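Side-chain contacts in diaminopropionate ammonia-lyase (Escherichia coli, PDB 4D9I), which uses pyridoxal phosphate to break down both L- and D-2,3-diaminopropionate by alpha,beta-elimination, giving pyruvate and ammonia: residues A116-G121 with D169-L174; V139-K144 with M176-Q181; Q188-E193 with A231-M236. All coordinates share one frame; numbering follows the deposited sequence.

Contact 1 of 3, residues A116-G121 with D169-L174; sequences ATTTDG and DDTVRL
T118 and T171 meet with like torsions: each has CG2 anti to its backbone N and OG1 beside that N (chi1 -73° and -62°). In V172 the roles of the branches differ. CG1 is the branch anti to the backbone N (chi1 173°), while CG2 lies beside the N and is the one that touches T118. T118 crosses both T171 and V172 obliquely. It reaches from the strand into the angle between the two helix residues. Its CG2 packs on V172 CG2 at 3.6 Å and on T171 CG2 at 3.8 Å. V172 CG2 also comes to 3.7 Å from T118 CB. The hydroxyl goes to the helix backbone instead. T118 OG1 lies 3.4 Å from V172 CA and 3.2 Å from T171 O, and with the latter it makes at most a weak hydrogen bond. Its stronger partner is T175 OG1, one turn further along the helix. T171 OG1 is likewise turned to its own surroundings, bonded to N167 O and T164 OG1. The methyl groups therefore carry the packing, and both threonine hydroxyls have partners on or near the helix. Y141 of the neighbouring strand adjoins both T118 and T171. Just past the strand, T119 OG1 accepts a hydrogen bond from G121 N (3.0 Å), which forms an ST turn. Between them is D120, the probable proton acceptor for L-diaminopropionate, whose OD1 binds G288 N and a Tris molecule, probably from the crystallisation liquor. Helix 168-182 thus packs on one side of the four-stranded parallel sheet, with the active-site loop at the strand's C-terminal end, as is usual for alpha/beta domains of fold type II pyridoxal phosphate enzymes.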
# COMPACT_ATOMS: atom_id res chain seq x y z
N ALA B 116 19.29 -23.49 -22.92
CA ALA B 116 20.26 -22.86 -22.02
C ALA B 116 20.10 -21.34 -22.02
O ALA B 116 19.99 -20.71 -23.08
CB ALA B 116 21.68 -23.26 -22.40
N THR B 117 20.08 -20.76 -20.82
CA THR B 117 19.68 -19.38 -20.68
C THR B 117 20.34 -18.71 -19.48
O THR B 117 20.48 -19.32 -18.44
CB THR B 117 18.14 -19.34 -20.52
OG1 THR B 117 17.54 -19.79 -21.74
CG2 THR B 117 17.65 -17.94 -20.21
N THR B 118 20.73 -17.45 -19.67
CA THR B 118 21.09 -16.54 -18.57
C THR B 118 19.94 -15.57 -18.28
O THR B 118 19.28 -15.08 -19.20
CB THR B 118 22.39 -15.74 -18.86
OG1 THR B 118 23.52 -16.62 -18.76
CG2 THR B 118 22.56 -14.63 -17.84
N THR B 119 19.71 -15.30 -16.99
CA THR B 119 18.62 -14.47 -16.56
C THR B 119 18.88 -13.83 -15.20
O THR B 119 19.64 -14.37 -14.38
CB THR B 119 17.31 -15.26 -16.44
OG1 THR B 119 16.20 -14.34 -16.30
CG2 THR B 119 17.36 -16.23 -15.24
N ASP B 120 18.24 -12.70 -14.95
CA ASP B 120 18.31 -12.13 -13.61
C ASP B 120 16.97 -12.37 -12.90
O ASP B 120 16.73 -11.86 -11.81
CB ASP B 120 18.68 -10.64 -13.66
CG ASP B 120 17.67 -9.82 -14.42
OD1 ASP B 120 17.89 -8.60 -14.59
OD2 ASP B 120 16.64 -10.39 -14.85
N GLY B 121 16.11 -13.16 -13.53
CA GLY B 121 14.81 -13.45 -12.94
C GLY B 121 13.74 -14.01 -13.85
O GLY B 121 13.58 -15.23 -13.93
N ASP B 169 26.52 -9.57 -18.03
CA ASP B 169 27.17 -9.64 -19.34
C ASP B 169 28.11 -10.84 -19.47
O ASP B 169 28.09 -11.54 -20.48
CB ASP B 169 27.90 -8.34 -19.65
N ASP B 170 28.93 -11.07 -18.44
CA ASP B 170 29.89 -12.18 -18.40
C ASP B 170 29.20 -13.54 -18.31
O ASP B 170 29.58 -14.48 -19.00
CB ASP B 170 30.86 -12.04 -17.23
CG ASP B 170 31.73 -10.79 -17.31
OD1 ASP B 170 32.20 -10.45 -18.41
OD2 ASP B 170 31.95 -10.16 -16.25
N THR B 171 28.19 -13.63 -17.44
CA THR B 171 27.43 -14.86 -17.23
C THR B 171 26.76 -15.35 -18.52
O THR B 171 26.68 -16.56 -18.75
CB THR B 171 26.38 -14.67 -16.11
OG1 THR B 171 27.05 -14.37 -14.88
CG2 THR B 171 25.52 -15.92 -15.92
N VAL B 172 26.28 -14.41 -19.34
CA VAL B 172 25.69 -14.73 -20.64
C VAL B 172 26.71 -15.46 -21.52
O VAL B 172 26.36 -16.43 -22.20
CB VAL B 172 25.15 -13.48 -21.37
CG1 VAL B 172 24.71 -13.82 -22.79
CG2 VAL B 172 23.98 -12.88 -20.62
N ARG B 173 27.95 -15.00 -21.48
CA ARG B 173 29.06 -15.62 -22.21
C ARG B 173 29.31 -17.05 -21.72
O ARG B 173 29.52 -17.95 -22.53
CB ARG B 173 30.33 -14.75 -22.11
CG ARG B 173 30.50 -13.72 -23.22
CD ARG B 173 29.47 -12.59 -23.18
N LEU B 174 29.26 -17.26 -20.41
CA LEU B 174 29.37 -18.62 -19.85
C LEU B 174 28.26 -19.54 -20.38
O LEU B 174 28.51 -20.71 -20.66
CB LEU B 174 29.39 -18.60 -18.32

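Contact 2 of 3, residues V139-K144 with M176-Q181; sequences VIYMPK and MQHAQQ
Y141 and H178 join strand 137-142 to helix 168-182 in the domain built on the four-stranded parallel sheet. They form an offset edge-to-face aromatic pair. The edge of the tyrosine ring is directed at the face of the imidazole, with centroids 5.4 Å apart and planes at 61°. The hydroxyl end and one ring carbon do the touching. Y141 OH lies over one face of H178, displaced toward the rim, and is 3.4 Å from H178 CG. Y141 CE2 comes to 3.4 Å from H178 ND1. The hydroxyl also rests 3.5 Å from H178 CB. With H178 CG beside the backbone N (chi1 -66°), the imidazole lies back along the helix, where ND1 is hydrogen-bonded to L174 O, one turn earlier. That bond probably fixes the rotation of the imidazole and holds its face toward the tyrosine. V139 CG1 stands at the edge of the Y141 ring, in its plane. T171, T175 and W184 also touch the tyrosine, and H178 covers the hydroxyl end of this buried residue. An alanine here, lacking the imidazole, is likely to leave the OH end of Y141 without this cover and L174 O without its side-chain partner. This is helix-on-sheet packing through an aromatic pair, in the parallel alpha/beta domain of a fold type II pyridoxal phosphate enzyme.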
# COMPACT_ATOMS: atom_id res chain seq x y z
N VAL B 139 18.62 -25.33 -18.67
CA VAL B 139 19.77 -25.02 -17.80
C VAL B 139 19.91 -23.50 -17.70
O VAL B 139 20.28 -22.84 -18.67
CB VAL B 139 21.09 -25.70 -18.29
CG1 VAL B 139 22.23 -25.43 -17.31
CG2 VAL B 139 20.91 -27.20 -18.43
N ILE B 140 19.57 -22.96 -16.54
CA ILE B 140 19.54 -21.51 -16.33
C ILE B 140 20.76 -21.03 -15.54
O ILE B 140 21.11 -21.60 -14.49
CB ILE B 140 18.23 -21.08 -15.60
CG1 ILE B 140 16.98 -21.70 -16.27
CG2 ILE B 140 18.12 -19.58 -15.51
CD1 ILE B 140 16.84 -21.53 -17.78
N TYR B 141 21.42 -19.99 -16.04
CA TYR B 141 22.48 -19.33 -15.27
C TYR B 141 21.98 -17.98 -14.72
O TYR B 141 21.28 -17.24 -15.41
CB TYR B 141 23.75 -19.16 -16.13
CG TYR B 141 24.43 -20.47 -16.52
CD1 TYR B 141 23.73 -21.68 -16.51
CD2 TYR B 141 25.76 -20.49 -16.93
CE1 TYR B 141 24.34 -22.86 -16.87
CE2 TYR B 141 26.38 -21.68 -17.29
CZ TYR B 141 25.66 -22.86 -17.26
OH TYR B 141 26.26 -24.05 -17.63
N MET B 142 22.32 -17.69 -13.47
CA MET B 142 22.00 -16.39 -12.85
C MET B 142 23.28 -15.74 -12.30
O MET B 142 24.18 -16.44 -11.82
CB MET B 142 20.93 -16.55 -11.76
CG MET B 142 19.60 -17.12 -12.24
SD MET B 142 18.30 -17.00 -10.99
CE MET B 142 18.01 -15.24 -11.04
N PRO B 143 23.39 -14.40 -12.40
CA PRO B 143 24.63 -13.72 -12.00
C PRO B 143 24.76 -13.56 -10.49
O PRO B 143 23.78 -13.71 -9.76
CB PRO B 143 24.54 -12.35 -12.68
CG PRO B 143 23.19 -12.27 -13.31
CD PRO B 143 22.37 -13.43 -12.84
N LYS B 144 25.98 -13.26 -10.04
CA LYS B 144 26.26 -12.98 -8.63
C LYS B 144 25.29 -11.93 -8.10
O LYS B 144 25.03 -10.91 -8.75
CB LYS B 144 27.72 -12.52 -8.43
CG LYS B 144 28.08 -11.16 -9.02
N MET B 176 26.71 -19.28 -23.36
CA MET B 176 27.06 -19.56 -24.76
C MET B 176 28.17 -20.60 -24.85
O MET B 176 28.09 -21.55 -25.64
CB MET B 176 27.49 -18.27 -25.48
CG MET B 176 26.55 -17.09 -25.24
SD MET B 176 26.87 -15.74 -26.39
CE MET B 176 27.23 -14.37 -25.30
N GLN B 177 29.19 -20.41 -24.01
CA GLN B 177 30.29 -21.35 -23.87
C GLN B 177 29.80 -22.78 -23.61
O GLN B 177 30.10 -23.69 -24.38
CB GLN B 177 31.23 -20.93 -22.73
CG GLN B 177 32.63 -20.57 -23.16
CD GLN B 177 33.68 -21.17 -22.23
OE1 GLN B 177 33.66 -20.95 -21.03
NE2 GLN B 177 34.59 -21.95 -22.80
N HIS B 178 29.06 -22.96 -22.53
CA HIS B 178 28.62 -24.29 -22.11
C HIS B 178 27.66 -24.91 -23.10
O HIS B 178 27.68 -26.13 -23.31
CB HIS B 178 28.01 -24.27 -20.71
CG HIS B 178 28.99 -23.93 -19.62
ND1 HIS B 178 29.10 -22.69 -19.11
CD2 HIS B 178 29.92 -24.72 -18.95
CE1 HIS B 178 30.06 -22.68 -18.15
NE2 HIS B 178 30.55 -23.92 -18.05
N ALA B 179 26.81 -24.08 -23.71
CA ALA B 179 25.88 -24.56 -24.74
C ALA B 179 26.63 -25.12 -25.95
O ALA B 179 26.31 -26.21 -26.43
CB ALA B 179 24.93 -23.45 -25.17
N GLN B 180 27.63 -24.39 -26.45
CA GLN B 180 28.49 -24.87 -27.55
C GLN B 180 29.12 -26.20 -27.15
O GLN B 180 29.14 -27.15 -27.91
CB GLN B 180 29.57 -23.84 -27.89
CG GLN B 180 30.49 -24.21 -29.05
N GLN B 181 29.61 -26.22 -25.91
CA GLN B 181 30.31 -27.35 -25.32
C GLN B 181 29.44 -28.61 -25.22
O GLN B 181 29.93 -29.72 -25.40
CB GLN B 181 30.77 -26.93 -23.93
CG GLN B 181 31.84 -27.78 -23.29
CD GLN B 181 32.18 -27.27 -21.91
OE1 GLN B 181 32.10 -28.01 -20.93
NE2 GLN B 181 32.56 -26.00 -21.83

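Contact 3 of 3, residues Q188-E193 with A231-M236; sequences QDTAWE and AGVGAM
T190, which meets V233 across this contact, also sets its CG2 at the edge of the W192 indole, in the plane of the ring. Q188 CG lies at the edge too, and Y195 stacks with the indole. The other flat group is the D189 carboxylate, whose OD2 is hydrogen-bonded to the bound Tris molecule. The partner segment is the glycine-rich phosphate-binding loop of the cofactor, leading into helix 235-248. The backbone N atoms of G232, V233, G234 and M236 all bind phosphate oxygens of the pyridoxal phosphate on K77. At the backbone angles of G234 a CB would clash with the preceding carbonyl O. The amides face the phosphate, while the side chains of V233 and A235 set out toward 188-193. T190 and V233 cross at about a right angle. T190 has OG1 anti to its backbone N (chi1 -162°), and this oxygen, not the methyl, faces the valine, 3.8 Å from V233 CB and 3.9 Å from V233 CG1. The methyl is turned to the indole instead. M203 and Y206 of helix 197-206 also pack on A235. Across the contact the D189 carbonyl meets carbon atoms, with its O 3.9 Å from V233 CG2. Buried here and with no hydrogen-bond partner in the model, D189 O ends 3.4 Å from A235 CB.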
# COMPACT_ATOMS: atom_id res chain seq x y z
N GLN B 188 18.12 -16.59 -25.43
CA GLN B 188 18.26 -15.27 -24.78
C GLN B 188 17.30 -14.28 -25.39
O GLN B 188 17.01 -14.34 -26.58
CB GLN B 188 19.67 -14.69 -24.95
CG GLN B 188 20.77 -15.36 -24.16
CD GLN B 188 20.53 -15.39 -22.65
OE1 GLN B 188 20.84 -16.38 -22.00
NE2 GLN B 188 20.00 -14.32 -22.09
N ASP B 189 16.86 -13.33 -24.57
CA ASP B 189 15.90 -12.32 -25.01
C ASP B 189 16.55 -11.07 -25.58
O ASP B 189 15.97 -10.01 -25.61
CB ASP B 189 14.93 -11.97 -23.87
CG ASP B 189 15.63 -11.47 -22.59
OD1 ASP B 189 16.81 -11.83 -22.34
OD2 ASP B 189 14.95 -10.76 -21.82
N THR B 190 17.78 -11.19 -26.05
CA THR B 190 18.40 -10.12 -26.78
C THR B 190 19.05 -10.72 -28.03
O THR B 190 19.19 -11.94 -28.13
CB THR B 190 19.42 -9.36 -25.92
OG1 THR B 190 19.68 -8.08 -26.52
CG2 THR B 190 20.71 -10.16 -25.75
N ALA B 191 19.44 -9.86 -28.96
CA ALA B 191 20.05 -10.29 -30.21
C ALA B 191 21.50 -9.83 -30.28
O ALA B 191 21.88 -8.90 -29.58
CB ALA B 191 19.26 -9.74 -31.39
N TRP B 192 22.29 -10.51 -31.10
CA TRP B 192 23.60 -10.05 -31.53
C TRP B 192 23.86 -10.63 -32.90
O TRP B 192 22.99 -11.31 -33.46
CB TRP B 192 24.69 -10.43 -30.53
CG TRP B 192 24.73 -11.90 -30.17
CD1 TRP B 192 25.49 -12.91 -30.77
CD2 TRP B 192 23.99 -12.59 -29.08
NE1 TRP B 192 25.28 -14.12 -30.16
CE2 TRP B 192 24.39 -14.00 -29.14
CE3 TRP B 192 23.07 -12.19 -28.11
CZ2 TRP B 192 23.88 -14.95 -28.27
CZ3 TRP B 192 22.56 -13.15 -27.23
CH2 TRP B 192 22.96 -14.50 -27.31
N GLU B 193 25.05 -10.38 -33.46
CA GLU B 193 25.37 -10.90 -34.78
C GLU B 193 25.41 -12.41 -34.75
O GLU B 193 26.13 -13.01 -33.94
CB GLU B 193 26.69 -10.33 -35.31
CG GLU B 193 26.55 -8.94 -35.89
CD GLU B 193 27.75 -8.52 -36.71
OE1 GLU B 193 28.45 -9.38 -37.29
OE2 GLU B 193 27.98 -7.29 -36.80
N ALA B 231 12.55 -0.20 -20.17
CA ALA B 231 13.42 -0.91 -21.11
C ALA B 231 14.73 -1.34 -20.50
O ALA B 231 15.50 -0.51 -20.01
CB ALA B 231 13.68 -0.07 -22.34
N GLY B 232 14.96 -2.65 -20.54
CA GLY B 232 16.26 -3.20 -20.18
C GLY B 232 17.09 -3.12 -21.44
O GLY B 232 17.69 -2.08 -21.71
N VAL B 233 17.09 -4.21 -22.22
CA VAL B 233 17.66 -4.17 -23.57
C VAL B 233 16.66 -3.66 -24.60
O VAL B 233 17.04 -3.37 -25.74
CB VAL B 233 18.18 -5.54 -24.06
CG1 VAL B 233 19.41 -5.97 -23.25
CG2 VAL B 233 17.07 -6.59 -24.03
N GLY B 234 15.39 -3.58 -24.22
CA GLY B 234 14.38 -3.05 -25.13
C GLY B 234 13.65 -4.10 -25.94
O GLY B 234 13.01 -3.78 -26.93
N ALA B 235 13.74 -5.37 -25.54
CA ALA B 235 12.99 -6.40 -26.29
C ALA B 235 11.49 -6.19 -26.08
O ALA B 235 10.73 -6.16 -27.05
CB ALA B 235 13.43 -7.82 -25.90
N MET B 236 11.07 -6.02 -24.83
CA MET B 236 9.67 -5.71 -24.55
C MET B 236 9.23 -4.42 -25.25
O MET B 236 8.26 -4.43 -26.00
CB MET B 236 9.36 -5.63 -23.04
CG MET B 236 7.87 -5.46 -22.73
SD MET B 236 7.19 -3.79 -22.89
CE MET B 236 7.83 -3.01 -21.42

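How the contacts relate
From the N terminus the chain first lays down 116-121 and then the neighbouring strand segment 139-144. It returns as helix 168-182, whose start closes contact 1 and whose later turns close contact 2. The two contacts therefore cross, and together they fix one helix along two adjacent strands. T117 O and Y141 N, 2.7 Å apart, join them within the sheet. Contact 3 follows in series: 188-193 leaves the edge strand 185-186, and the chain comes back to it at 231-236, after strand 226-230 of the larger sheet. It thus bridges the two sheet domains. Q188 OE1 bonds T118 N, tying contact 3 to contact 1, and M176 packs on W192, tying it to contact 2.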